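Local coordinates for germination protein (Bacillus megaterium, PDB 6O59) that forms the N-terminal domain of the A subunit of the spore germinant receptor GerK3 and probably helps dormant spores respond to germinants, at residues N8-N13 with S39-I44; E19-S24 with D100-L105; F32-N37 with L61-K66; Q54-Y59 with L121-Q126. All coordinates share one frame; numbering follows the deposited sequence.

In the fold
All four contacts lie in the same part of the chain, around the five-stranded antiparallel sheet ordered 27-34, 40-47, 110-114, 120-124, 91-95. Contacts 1 and 2 share helix 10-20 on one face, with centres 16 Å apart; contacts 3 and 4 share helix 54-62 on the other, 15 Å apart. Contact 3 touches contact 1 through backbone pairing of strands 27-34 and 40-47, and contact 4 meets contact 2 through Ser122 and Ser104. Along the chain contact 3 is nested inside contact 2, while contact 4 opens after contact 1 has closed. Together they cover both faces of this sheet; a second sheet of the same strand order follows.

Contact 1. Residues N8-N13 with S39-I44; sequences NLLSEN and SLAAAI
Leu10 spreads its two methyl branches over two alanines of the strand. CD1 meets Ala43 CB at 3.8 Å, and CD2 lies 3.9 Å from Ala41 CB. CD2 also rests on the backbone between them, 3.6 Å from Ala41 O, which makes the contact one of an apolar fork laid over strand residues and their connecting peptide. The evidence for a common face is in the alternation: the CB atoms of Ala41 and Ala43 point to Leu10, whereas that of Ala42 points away. Leu10 reaches them because CG stands opposite the backbone N (chi1 163°), carrying both methyls out from the helix, and its CA is still 7.2 Å from the CA of Ala42.

In the next shell, the helix start sets the position of Leu10. Leu9 is the N-cap residue, and Asn13 N donates to Leu9 O at 3.2 Å, closing the first turn. The side chain of Asn13 donates from ND2 to Lys7 O, tying the preceding loop to that turn, and Leu10 also touches Ile113 on the neighbouring strand. This is helix-on-sheet packing of an alpha/beta layered fold, with helix 10-20 lying over small residues of strand 40-47.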
loop_
_atom_site.group_PDB
_atom_site.type_symbol
_atom_site.label_atom_id
_atom_site.label_comp_id
_atom_site.label_asym_id
_atom_site.label_seq_id
_atom_site.Cartn_x
_atom_site.Cartn_y
_atom_site.Cartn_z
ATOM N N ASN A 8 6.618 1.406 -22.653
ATOM C CA ASN A 8 6.973 2.786 -22.980
ATOM C C ASN A 8 5.872 3.746 -22.559
ATOM O O ASN A 8 6.195 4.776 -21.983
ATOM C CB ASN A 8 7.319 2.955 -24.450
ATOM C CG ASN A 8 8.702 2.454 -24.783
ATOM O OD1 ASN A 8 8.868 1.386 -25.384
ATOM N ND2 ASN A 8 9.731 3.209 -24.395
ATOM N N LEU A 9 4.586 3.392 -22.760
ATOM C CA LEU A 9 3.474 4.255 -22.335
ATOM C C LEU A 9 3.315 4.263 -20.807
ATOM O O LEU A 9 3.413 3.214 -20.164
ATOM C CB LEU A 9 2.147 3.855 -22.997
ATOM C CG LEU A 9 2.027 4.056 -24.516
ATOM C CD1 LEU A 9 0.859 3.280 -25.057
ATOM C CD2 LEU A 9 1.892 5.530 -24.880
ATOM N N LEU A 10 3.083 5.462 -20.238
ATOM C CA LEU A 10 2.877 5.693 -18.804
ATOM C C LEU A 10 1.572 5.017 -18.351
ATOM O O LEU A 10 1.538 4.387 -17.292
ATOM C CB LEU A 10 2.864 7.219 -18.531
ATOM C CG LEU A 10 2.302 7.768 -17.227
ATOM C CD1 LEU A 10 3.135 7.356 -16.048
ATOM C CD2 LEU A 10 2.250 9.260 -17.269
ATOM N N SER A 11 0.521 5.125 -19.186
ATOM C CA SER A 11 -0.797 4.519 -18.997
ATOM C C SER A 11 -0.670 3.017 -18.779
ATOM O O SER A 11 -1.309 2.470 -17.876
ATOM C CB SER A 11 -1.672 4.788 -20.219
ATOM O OG SER A 11 -1.082 4.299 -21.415
ATOM N N GLU A 12 0.185 2.368 -19.602
ATOM C CA GLU A 12 0.460 0.937 -19.577
ATOM C C GLU A 12 1.185 0.547 -18.291
ATOM O O GLU A 12 0.869 -0.491 -17.700
ATOM C CB GLU A 12 1.268 0.513 -20.811
ATOM C CG GLU A 12 0.466 0.568 -22.104
ATOM C CD GLU A 12 1.052 -0.123 -23.322
ATOM O OE1 GLU A 12 0.291 -0.845 -24.003
ATOM O OE2 GLU A 12 2.258 0.068 -23.609
ATOM N N ASN A 13 2.130 1.393 -17.836
ATOM C CA ASN A 13 2.894 1.135 -16.618
ATOM C C ASN A 13 2.020 1.286 -15.404
ATOM O O ASN A 13 2.151 0.500 -14.465
ATOM C CB ASN A 13 4.098 2.051 -16.526
ATOM C CG ASN A 13 5.191 1.662 -17.481
ATOM O OD1 ASN A 13 5.557 0.486 -17.610
ATOM N ND2 ASN A 13 5.729 2.642 -18.185
ATOM N N SER A 39 3.048 19.204 -22.231
ATOM C CA SER A 39 2.723 18.145 -23.190
ATOM C C SER A 39 3.088 16.761 -22.661
ATOM O O SER A 39 2.441 15.779 -23.026
ATOM C CB SER A 39 3.465 18.389 -24.502
ATOM O OG SER A 39 4.872 18.281 -24.335
ATOM N N LEU A 40 4.139 16.680 -21.837
ATOM C CA LEU A 40 4.616 15.404 -21.352
ATOM C C LEU A 40 3.985 15.021 -20.020
ATOM O O LEU A 40 4.217 15.675 -19.006
ATOM C CB LEU A 40 6.142 15.444 -21.250
ATOM C CG LEU A 40 6.877 14.119 -21.309
ATOM C CD1 LEU A 40 6.644 13.403 -22.620
ATOM C CD2 LEU A 40 8.346 14.347 -21.132
ATOM N N ALA A 41 3.188 13.943 -20.029
ATOM C CA ALA A 41 2.546 13.416 -18.834
ATOM C C ALA A 41 3.550 12.629 -18.015
ATOM O O ALA A 41 4.373 11.910 -18.576
ATOM C CB ALA A 41 1.374 12.531 -19.212
ATOM N N ALA A 42 3.495 12.784 -16.687
ATOM C CA ALA A 42 4.341 12.076 -15.732
ATOM C C ALA A 42 3.525 11.696 -14.502
ATOM O O ALA A 42 2.419 12.206 -14.320
ATOM C CB ALA A 42 5.537 12.936 -15.346
ATOM N N ALA A 43 4.042 10.774 -13.682
ATOM C CA ALA A 43 3.359 10.344 -12.459
ATOM C C ALA A 43 4.330 10.024 -11.331
ATOM O O ALA A 43 5.433 9.520 -11.589
ATOM C CB ALA A 43 2.480 9.125 -12.731
ATOM N N ILE A 44 3.901 10.323 -10.075
ATOM C CA ILE A 44 4.586 9.940 -8.835
ATOM C C ILE A 44 3.809 8.767 -8.255
ATOM O O ILE A 44 2.588 8.871 -8.059
ATOM C CB ILE A 44 4.782 11.051 -7.765
ATOM C CG1 ILE A 44 4.903 12.456 -8.390
ATOM C CG2 ILE A 44 5.978 10.703 -6.852
ATOM C CD1 ILE A 44 4.914 13.629 -7.384
#

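Contact 2. Residues E19-S24 with D100-L105; sequences EKTGNS and DLLSSL
Lys20 opens the contact with the aliphatic part of its side chain: CB and CD each lie 4.1 Å from Leu102 CD1, and the two side chains cross at about a right angle. The chain stays extended through CD and bends only at its last torsion (chi4 -68°). Its ammonium end has a partner beyond the two segments, a cation-pi interaction with Trp98 at the start of helix 98-106, so one lysine meets that helix by both its apolar stem and its charge.

Thr21, the first residue to leave helical backbone angles, points its methyl into the contact. CG2 is 4.0 Å from Leu102 CD2 and 4.2 Å from Leu105 CD2, bridging leucines one helical turn apart. With chi1 at 63°, OG1 sits on the other branch, bonded back to Ile17 O in the last turn of its own helix; the hydroxyl is thereby satisfied while the methyl serves the apolar contact. Gly22 and Asn23 both have positive phi, carrying the chain out of the helix. Ser24 then folds back over this turn: OG donates to Thr21 O at 2.8 Å, with a C=O...O angle of 178°, and also bonds to Leu171 N.

Each pair across the contact is carbon to carbon, Lys20 and Thr21 with Leu102 and Thr21 with Leu105, so the two segments meet through apolar groups. Leu105 continues inward to Leu111 of strand 110-114, Leu102 touches Pro167, and Leu171 belongs to strand 169-176 of the second sheet, which places the end of helix 10-20 between helix 98-106 and that sheet.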
loop_
_atom_site.group_PDB
_atom_site.type_symbol
_atom_site.label_atom_id
_atom_site.label_comp_id
_atom_site.label_asym_id
_atom_site.label_seq_id
_atom_site.Cartn_x
_atom_site.Cartn_y
_atom_site.Cartn_z
ATOM N N GLU A 19 -2.551 -3.604 -11.317
ATOM C CA GLU A 19 -2.748 -5.020 -11.573
ATOM C C GLU A 19 -1.904 -5.868 -10.601
ATOM O O GLU A 19 -2.435 -6.740 -9.901
ATOM C CB GLU A 19 -2.321 -5.281 -13.023
ATOM C CG GLU A 19 -2.996 -6.423 -13.749
ATOM C CD GLU A 19 -2.371 -6.666 -15.112
ATOM O OE1 GLU A 19 -2.652 -5.881 -16.050
ATOM O OE2 GLU A 19 -1.582 -7.632 -15.235
ATOM N N LYS A 20 -0.595 -5.565 -10.541
ATOM C CA LYS A 20 0.411 -6.297 -9.786
ATOM C C LYS A 20 0.312 -6.104 -8.283
ATOM O O LYS A 20 0.597 -7.049 -7.536
ATOM C CB LYS A 20 1.805 -5.930 -10.296
ATOM C CG LYS A 20 2.076 -6.597 -11.655
ATOM C CD LYS A 20 3.242 -6.003 -12.429
ATOM C CE LYS A 20 3.462 -6.715 -13.742
ATOM N NZ LYS A 20 3.957 -8.110 -13.565
ATOM N N THR A 21 -0.112 -4.911 -7.842
ATOM C CA THR A 21 -0.263 -4.558 -6.422
ATOM C C THR A 21 -1.725 -4.748 -5.925
ATOM O O THR A 21 -2.053 -4.334 -4.821
ATOM C CB THR A 21 0.212 -3.130 -6.202
ATOM O OG1 THR A 21 -0.631 -2.246 -6.957
ATOM C CG2 THR A 21 1.704 -2.932 -6.538
ATOM N N GLY A 22 -2.565 -5.376 -6.740
ATOM C CA GLY A 22 -3.956 -5.699 -6.438
ATOM C C GLY A 22 -4.909 -4.551 -6.203
ATOM O O GLY A 22 -5.943 -4.737 -5.542
ATOM N N ASN A 23 -4.588 -3.369 -6.790
ATOM C CA ASN A 23 -5.327 -2.104 -6.682
ATOM C C ASN A 23 -5.459 -1.749 -5.189
ATOM O O ASN A 23 -6.555 -1.434 -4.703
ATOM C CB ASN A 23 -6.686 -2.188 -7.403
ATOM C CG ASN A 23 -6.835 -1.196 -8.527
ATOM O OD1 ASN A 23 -7.034 0.018 -8.310
ATOM N ND2 ASN A 23 -6.749 -1.693 -9.759
ATOM N N SER A 24 -4.322 -1.893 -4.449
ATOM C CA SER A 24 -4.214 -1.669 -3.005
ATOM C C SER A 24 -4.510 -0.221 -2.685
ATOM O O SER A 24 -4.057 0.676 -3.401
ATOM C CB SER A 24 -2.842 -2.086 -2.486
ATOM O OG SER A 24 -2.804 -3.480 -2.236
ATOM N N ASP A 100 12.624 -5.052 -9.966
ATOM C CA ASP A 100 13.354 -3.922 -9.384
ATOM C C ASP A 100 12.430 -2.764 -9.030
ATOM O O ASP A 100 12.574 -2.166 -7.956
ATOM C CB ASP A 100 14.446 -3.446 -10.349
ATOM C CG ASP A 100 15.639 -4.368 -10.467
ATOM O OD1 ASP A 100 15.730 -5.333 -9.667
ATOM O OD2 ASP A 100 16.492 -4.121 -11.352
ATOM N N LEU A 101 11.483 -2.454 -9.930
ATOM C CA LEU A 101 10.494 -1.395 -9.732
ATOM C C LEU A 101 9.653 -1.700 -8.501
ATOM O O LEU A 101 9.587 -0.882 -7.580
ATOM C CB LEU A 101 9.591 -1.249 -10.984
ATOM C CG LEU A 101 8.516 -0.157 -10.947
ATOM C CD1 LEU A 101 8.407 0.522 -12.278
ATOM C CD2 LEU A 101 7.160 -0.717 -10.572
ATOM N N LEU A 102 9.025 -2.885 -8.489
ATOM C CA LEU A 102 8.118 -3.287 -7.429
ATOM C C LEU A 102 8.800 -3.376 -6.070
ATOM O O LEU A 102 8.231 -2.883 -5.099
ATOM C CB LEU A 102 7.399 -4.595 -7.774
ATOM C CG LEU A 102 6.304 -4.477 -8.839
ATOM C CD1 LEU A 102 5.798 -5.844 -9.257
ATOM C CD2 LEU A 102 5.166 -3.568 -8.392
ATOM N N SER A 103 10.023 -3.904 -6.005
ATOM C CA SER A 103 10.742 -4.018 -4.738
ATOM C C SER A 103 11.075 -2.643 -4.167
ATOM O O SER A 103 10.973 -2.468 -2.951
ATOM C CB SER A 103 12.007 -4.856 -4.887
ATOM O OG SER A 103 13.097 -4.030 -5.254
ATOM N N SER A 104 11.441 -1.670 -5.026
ATOM C CA SER A 104 11.777 -0.318 -4.573
ATOM C C SER A 104 10.504 0.396 -4.035
ATOM O O SER A 104 10.541 1.042 -2.974
ATOM C CB SER A 104 12.462 0.470 -5.683
ATOM O OG SER A 104 11.671 1.520 -6.211
ATOM N N LEU A 105 9.372 0.209 -4.740
ATOM C CA LEU A 105 8.082 0.747 -4.335
ATOM C C LEU A 105 7.699 0.209 -2.941
ATOM O O LEU A 105 7.362 1.004 -2.064
ATOM C CB LEU A 105 7.018 0.371 -5.393
ATOM C CG LEU A 105 5.563 0.783 -5.115
ATOM C CD1 LEU A 105 5.363 2.252 -5.348
ATOM C CD2 LEU A 105 4.631 0.031 -6.006
#

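Contact 3. Residues F32-N37 with L61-K66; sequences FKIGVN and LQSLMK
Phe32 and Leu61 make the close half of this contact, their side chains crossing at about a right angle. Leu61 CD2 sits 3.5 Å from Phe32 CB and 3.7 Å from CD1 of the ring, so a single methyl covers the root of the aromatic side chain, approaching the ring obliquely. Phe32 CG lies between its own backbone N and carbonyl carbon (chi1 73°), and Ile34 CD1, from the same strand, comes to the ring edge, in plane.

The fold explains the pairing: the edge strand 27-34 is overlaid by the C-terminal end of helix 54-62, and Phe32 and Leu61 both reach Ile44 of the adjacent strand. That helix ends in a Schellman motif, with Ser63 at a positive phi of 52° and Leu64 N bonded to Tyr59 O.

At the motif itself the packing is looser: Ile34 CD1 approaches Ser63 OG only to 4.2 Å, and that hydroxyl is bonded instead to Gln69 OE1, which also receives Lys66 N. Segment 32-37 turns away after Gly35, while Lys66 curls back on the exposed side, its NZ forming a weak bond to Ser63 O at 3.2 Å.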
loop_
_atom_site.group_PDB
_atom_site.type_symbol
_atom_site.label_atom_id
_atom_site.label_comp_id
_atom_site.label_asym_id
_atom_site.label_seq_id
_atom_site.Cartn_x
_atom_site.Cartn_y
_atom_site.Cartn_z
ATOM N N PHE A 32 0.822 14.364 -13.023
ATOM C CA PHE A 32 1.275 15.720 -13.279
ATOM C C PHE A 32 1.808 15.822 -14.724
ATOM O O PHE A 32 1.853 14.824 -15.460
ATOM C CB PHE A 32 2.287 16.208 -12.232
ATOM C CG PHE A 32 3.674 15.624 -12.287
ATOM C CD1 PHE A 32 3.949 14.390 -11.712
ATOM C CD2 PHE A 32 4.720 16.332 -12.870
ATOM C CE1 PHE A 32 5.238 13.863 -11.751
ATOM C CE2 PHE A 32 6.009 15.805 -12.899
ATOM C CZ PHE A 32 6.262 14.581 -12.330
ATOM N N LYS A 33 2.130 17.048 -15.141
ATOM C CA LYS A 33 2.608 17.326 -16.479
ATOM C C LYS A 33 3.897 18.101 -16.416
ATOM O O LYS A 33 4.109 18.903 -15.502
ATOM C CB LYS A 33 1.547 18.069 -17.292
ATOM C CG LYS A 33 0.951 17.190 -18.370
ATOM C CD LYS A 33 -0.554 17.092 -18.303
ATOM C CE LYS A 33 -1.048 16.153 -19.377
ATOM N NZ LYS A 33 -2.466 15.763 -19.164
ATOM N N ILE A 34 4.774 17.821 -17.376
ATOM C CA ILE A 34 6.075 18.447 -17.505
ATOM C C ILE A 34 6.281 18.877 -18.983
ATOM O O ILE A 34 5.487 18.529 -19.868
ATOM C CB ILE A 34 7.161 17.484 -16.932
ATOM C CG1 ILE A 34 8.246 18.267 -16.153
ATOM C CG2 ILE A 34 7.758 16.514 -17.954
ATOM C CD1 ILE A 34 7.931 18.455 -14.546
ATOM N N GLY A 35 7.306 19.678 -19.210
ATOM C CA GLY A 35 7.612 20.189 -20.537
ATOM C C GLY A 35 7.195 21.632 -20.708
ATOM O O GLY A 35 6.617 22.231 -19.789
ATOM N N VAL A 36 7.491 22.188 -21.900
ATOM C CA VAL A 36 7.214 23.578 -22.284
ATOM C C VAL A 36 5.697 23.878 -22.168
ATOM O O VAL A 36 5.292 24.601 -21.249
ATOM C CB VAL A 36 7.772 23.911 -23.700
ATOM C CG1 VAL A 36 7.573 25.389 -24.042
ATOM C CG2 VAL A 36 9.249 23.531 -23.818
ATOM N N ASN A 37 4.874 23.295 -23.069
ATOM C CA ASN A 37 3.421 23.493 -23.102
ATOM C C ASN A 37 2.662 22.418 -22.281
ATOM O O ASN A 37 1.477 22.168 -22.543
ATOM C CB ASN A 37 2.934 23.509 -24.562
ATOM C CG ASN A 37 3.513 24.620 -25.407
ATOM O OD1 ASN A 37 4.035 25.629 -24.909
ATOM N ND2 ASN A 37 3.427 24.457 -26.718
ATOM N N LEU A 61 5.201 18.418 -8.458
ATOM C CA LEU A 61 3.830 18.886 -8.628
ATOM C C LEU A 61 3.685 20.411 -8.646
ATOM O O LEU A 61 2.638 20.897 -9.074
ATOM C CB LEU A 61 2.907 18.268 -7.574
ATOM C CG LEU A 61 2.909 16.740 -7.484
ATOM C CD1 LEU A 61 2.046 16.261 -6.351
ATOM C CD2 LEU A 61 2.474 16.098 -8.771
ATOM N N GLN A 62 4.705 21.168 -8.228
ATOM C CA GLN A 62 4.622 22.634 -8.327
ATOM C C GLN A 62 5.542 23.116 -9.436
ATOM O O GLN A 62 5.556 24.310 -9.722
ATOM C CB GLN A 62 4.964 23.347 -7.008
ATOM C CG GLN A 62 3.995 23.108 -5.864
ATOM C CD GLN A 62 4.578 23.437 -4.508
ATOM O OE1 GLN A 62 4.281 22.763 -3.519
ATOM N NE2 GLN A 62 5.405 24.483 -4.417
ATOM N N SER A 63 6.295 22.170 -10.076
ATOM C CA SER A 63 7.297 22.359 -11.144
ATOM C C SER A 63 8.316 23.418 -10.692
ATOM O O SER A 63 8.301 24.558 -11.167
ATOM C CB SER A 63 6.638 22.708 -12.477
ATOM O OG SER A 63 7.547 22.514 -13.548
ATOM N N LEU A 64 9.164 23.035 -9.715
ATOM C CA LEU A 64 10.122 23.926 -9.057
ATOM C C LEU A 64 11.522 23.948 -9.717
ATOM O O LEU A 64 12.440 24.585 -9.184
ATOM C CB LEU A 64 10.221 23.545 -7.564
ATOM C CG LEU A 64 9.479 24.429 -6.519
ATOM C CD1 LEU A 64 8.118 24.920 -7.006
ATOM C CD2 LEU A 64 9.318 23.700 -5.200
ATOM N N MET A 65 11.649 23.346 -10.918
ATOM C CA MET A 65 12.888 23.300 -11.697
ATOM C C MET A 65 13.216 24.672 -12.364
ATOM O O MET A 65 14.235 25.272 -12.022
ATOM C CB MET A 65 12.783 22.184 -12.759
ATOM C CG MET A 65 14.038 21.997 -13.595
ATOM S SD MET A 65 13.711 21.079 -15.119
ATOM C CE MET A 65 14.395 19.537 -14.697
ATOM N N LYS A 66 12.357 25.133 -13.315
ATOM C CA LYS A 66 12.457 26.336 -14.184
ATOM C C LYS A 66 13.317 27.524 -13.581
ATOM O O LYS A 66 13.035 27.957 -12.459
ATOM C CB LYS A 66 11.048 26.843 -14.618
ATOM C CG LYS A 66 10.173 27.483 -13.526
ATOM C CD LYS A 66 8.724 27.010 -13.546
ATOM C CE LYS A 66 7.890 27.827 -12.584
ATOM N NZ LYS A 66 6.630 27.140 -12.205
#

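Contact 4. Residues Q54-Y59 with L121-Q126; sequences QAIQDY and LSVSTQ
No ring or amide takes part where Ile56 meets Val123 and Thr125; the flat groups of the helix, Tyr59 and Gln57, are turned to other partners. The Tyr59 ring touches Ile82 and Met65, with its hydroxyl bonded to Asp85, and Gln57 OE1 takes a hydrogen bond from Arg30 NE. The helix meets the segment 121-126 through Ile56 alone.

Ile56 and Val123 reach toward each other tip to tip. The end methyl of Ile56, CD1, is 3.6 Å from Val123 CG2 and 3.8 Å from CG1, near-equal distances that put it against both branches of the valine rather than beside one. Ile56 attains this reach through an extended end: chi2 is 158°, carrying CD1 far out from the helix, which agrees with the 8.9 Å between the CA atoms of the two residues. The third partner is Thr125, just past the end of strand 120-124, whose OG1 comes within 3.9 Å of the same CD1. CD1 is a methyl, so this is van der Waals contact; the hydroxyl's hydrogen bond is with Asp52 O in the loop before the helix, and it joins that loop to the residue after the strand, next to the methyl contact.

Around them, Val123 also touches Val92 of the neighbouring strand and Ile86 of helix 78-86. Ser122 faces the other way, to Ser104 of helix 98-106, as strand alternation requires. Helices on both faces of one antiparallel sheet are the mark of a three-layer alpha/beta/alpha arrangement, and Ile56 is where helix 54-62 meets strand 120-124, next to the outermost strand 91-95.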
loop_
_atom_site.group_PDB
_atom_site.type_symbol
_atom_site.label_atom_id
_atom_site.label_comp_id
_atom_site.label_asym_id
_atom_site.label_seq_id
_atom_site.Cartn_x
_atom_site.Cartn_y
_atom_site.Cartn_z
ATOM N N GLN A 54 7.064 14.944 0.828
ATOM C CA GLN A 54 6.626 16.299 0.560
ATOM C C GLN A 54 7.591 17.084 -0.333
ATOM O O GLN A 54 7.187 17.388 -1.448
ATOM C CB GLN A 54 6.277 17.071 1.819
ATOM C CG GLN A 54 5.015 17.923 1.644
ATOM C CD GLN A 54 3.865 17.315 0.853
ATOM O OE1 GLN A 54 3.607 17.688 -0.304
ATOM N NE2 GLN A 54 3.130 16.390 1.454
ATOM N N ALA A 55 8.861 17.308 0.070
ATOM C CA ALA A 55 9.858 18.054 -0.721
ATOM C C ALA A 55 9.928 17.608 -2.214
ATOM O O ALA A 55 9.996 18.469 -3.091
ATOM C CB ALA A 55 11.229 17.930 -0.079
ATOM N N ILE A 56 9.877 16.289 -2.489
ATOM C CA ILE A 56 9.936 15.712 -3.841
ATOM C C ILE A 56 8.621 16.007 -4.589
ATOM O O ILE A 56 8.671 16.510 -5.726
ATOM C CB ILE A 56 10.293 14.201 -3.807
ATOM C CG1 ILE A 56 11.753 14.031 -3.323
ATOM C CG2 ILE A 56 10.080 13.530 -5.194
ATOM C CD1 ILE A 56 12.114 12.686 -2.732
ATOM N N GLN A 57 7.464 15.743 -3.934
ATOM C CA GLN A 57 6.137 16.046 -4.479
ATOM C C GLN A 57 6.007 17.542 -4.763
ATOM O O GLN A 57 5.529 17.915 -5.827
ATOM C CB GLN A 57 5.040 15.599 -3.520
ATOM C CG GLN A 57 4.907 14.084 -3.443
ATOM C CD GLN A 57 3.619 13.700 -2.789
ATOM O OE1 GLN A 57 2.537 13.918 -3.334
ATOM N NE2 GLN A 57 3.703 13.136 -1.602
ATOM N N ASP A 58 6.494 18.390 -3.841
ATOM C CA ASP A 58 6.506 19.845 -3.970
ATOM C C ASP A 58 7.242 20.251 -5.230
ATOM O O ASP A 58 6.707 21.022 -6.027
ATOM C CB ASP A 58 7.182 20.493 -2.743
ATOM C CG ASP A 58 6.363 20.524 -1.467
ATOM O OD1 ASP A 58 5.251 19.951 -1.458
ATOM O OD2 ASP A 58 6.836 21.125 -0.473
ATOM N N TYR A 59 8.464 19.701 -5.419
ATOM C CA TYR A 59 9.311 19.998 -6.569
ATOM C C TYR A 59 8.581 19.631 -7.867
ATOM O O TYR A 59 8.407 20.485 -8.738
ATOM C CB TYR A 59 10.662 19.257 -6.458
ATOM C CG TYR A 59 11.453 19.229 -7.753
ATOM C CD1 TYR A 59 11.340 18.160 -8.642
ATOM C CD2 TYR A 59 12.307 20.275 -8.095
ATOM C CE1 TYR A 59 12.018 18.156 -9.858
ATOM C CE2 TYR A 59 13.017 20.266 -9.296
ATOM C CZ TYR A 59 12.872 19.203 -10.175
ATOM O OH TYR A 59 13.574 19.180 -11.359
ATOM N N LEU A 121 12.478 6.114 -12.398
ATOM C CA LEU A 121 13.418 6.670 -11.403
ATOM C C LEU A 121 12.889 6.409 -9.996
ATOM O O LEU A 121 11.722 6.675 -9.754
ATOM C CB LEU A 121 13.555 8.171 -11.655
ATOM C CG LEU A 121 14.404 8.925 -10.641
ATOM C CD1 LEU A 121 14.788 10.281 -11.181
ATOM C CD2 LEU A 121 13.659 9.078 -9.333
ATOM N N SER A 122 13.741 5.850 -9.142
ATOM C CA SER A 122 13.456 5.613 -7.719
ATOM C C SER A 122 14.222 6.577 -6.811
ATOM O O SER A 122 15.432 6.757 -6.978
ATOM C CB SER A 122 13.813 4.177 -7.326
ATOM O OG SER A 122 13.001 3.196 -7.953
ATOM N N VAL A 123 13.545 7.144 -5.819
ATOM C CA VAL A 123 14.218 8.033 -4.875
ATOM C C VAL A 123 13.893 7.578 -3.440
ATOM O O VAL A 123 12.743 7.254 -3.140
ATOM C CB VAL A 123 13.930 9.545 -5.129
ATOM C CG1 VAL A 123 12.438 9.860 -5.239
ATOM C CG2 VAL A 123 14.621 10.436 -4.109
ATOM N N SER A 124 14.927 7.517 -2.583
ATOM C CA SER A 124 14.822 7.126 -1.187
ATOM C C SER A 124 15.070 8.314 -0.244
ATOM O O SER A 124 16.029 9.054 -0.442
ATOM C CB SER A 124 15.814 6.010 -0.889
ATOM O OG SER A 124 15.667 5.559 0.449
ATOM N N THR A 125 14.236 8.458 0.808
ATOM C CA THR A 125 14.341 9.520 1.827
ATOM C C THR A 125 14.825 8.941 3.212
ATOM O O THR A 125 15.123 9.719 4.133
ATOM C CB THR A 125 13.017 10.304 1.926
ATOM O OG1 THR A 125 12.640 10.749 0.615
ATOM C CG2 THR A 125 13.129 11.533 2.831
ATOM N N GLN A 126 14.966 7.594 3.332
ATOM C CA GLN A 126 15.470 6.942 4.557
ATOM C C GLN A 126 17.001 6.582 4.426
ATOM O O GLN A 126 17.582 6.722 3.334
ATOM C CB GLN A 126 14.609 5.702 4.948
ATOM C CG GLN A 126 14.647 4.485 3.987
ATOM C CD GLN A 126 14.343 3.126 4.627
ATOM O OE1 GLN A 126 14.357 2.083 3.954
ATOM N NE2 GLN A 126 14.072 3.088 5.933
#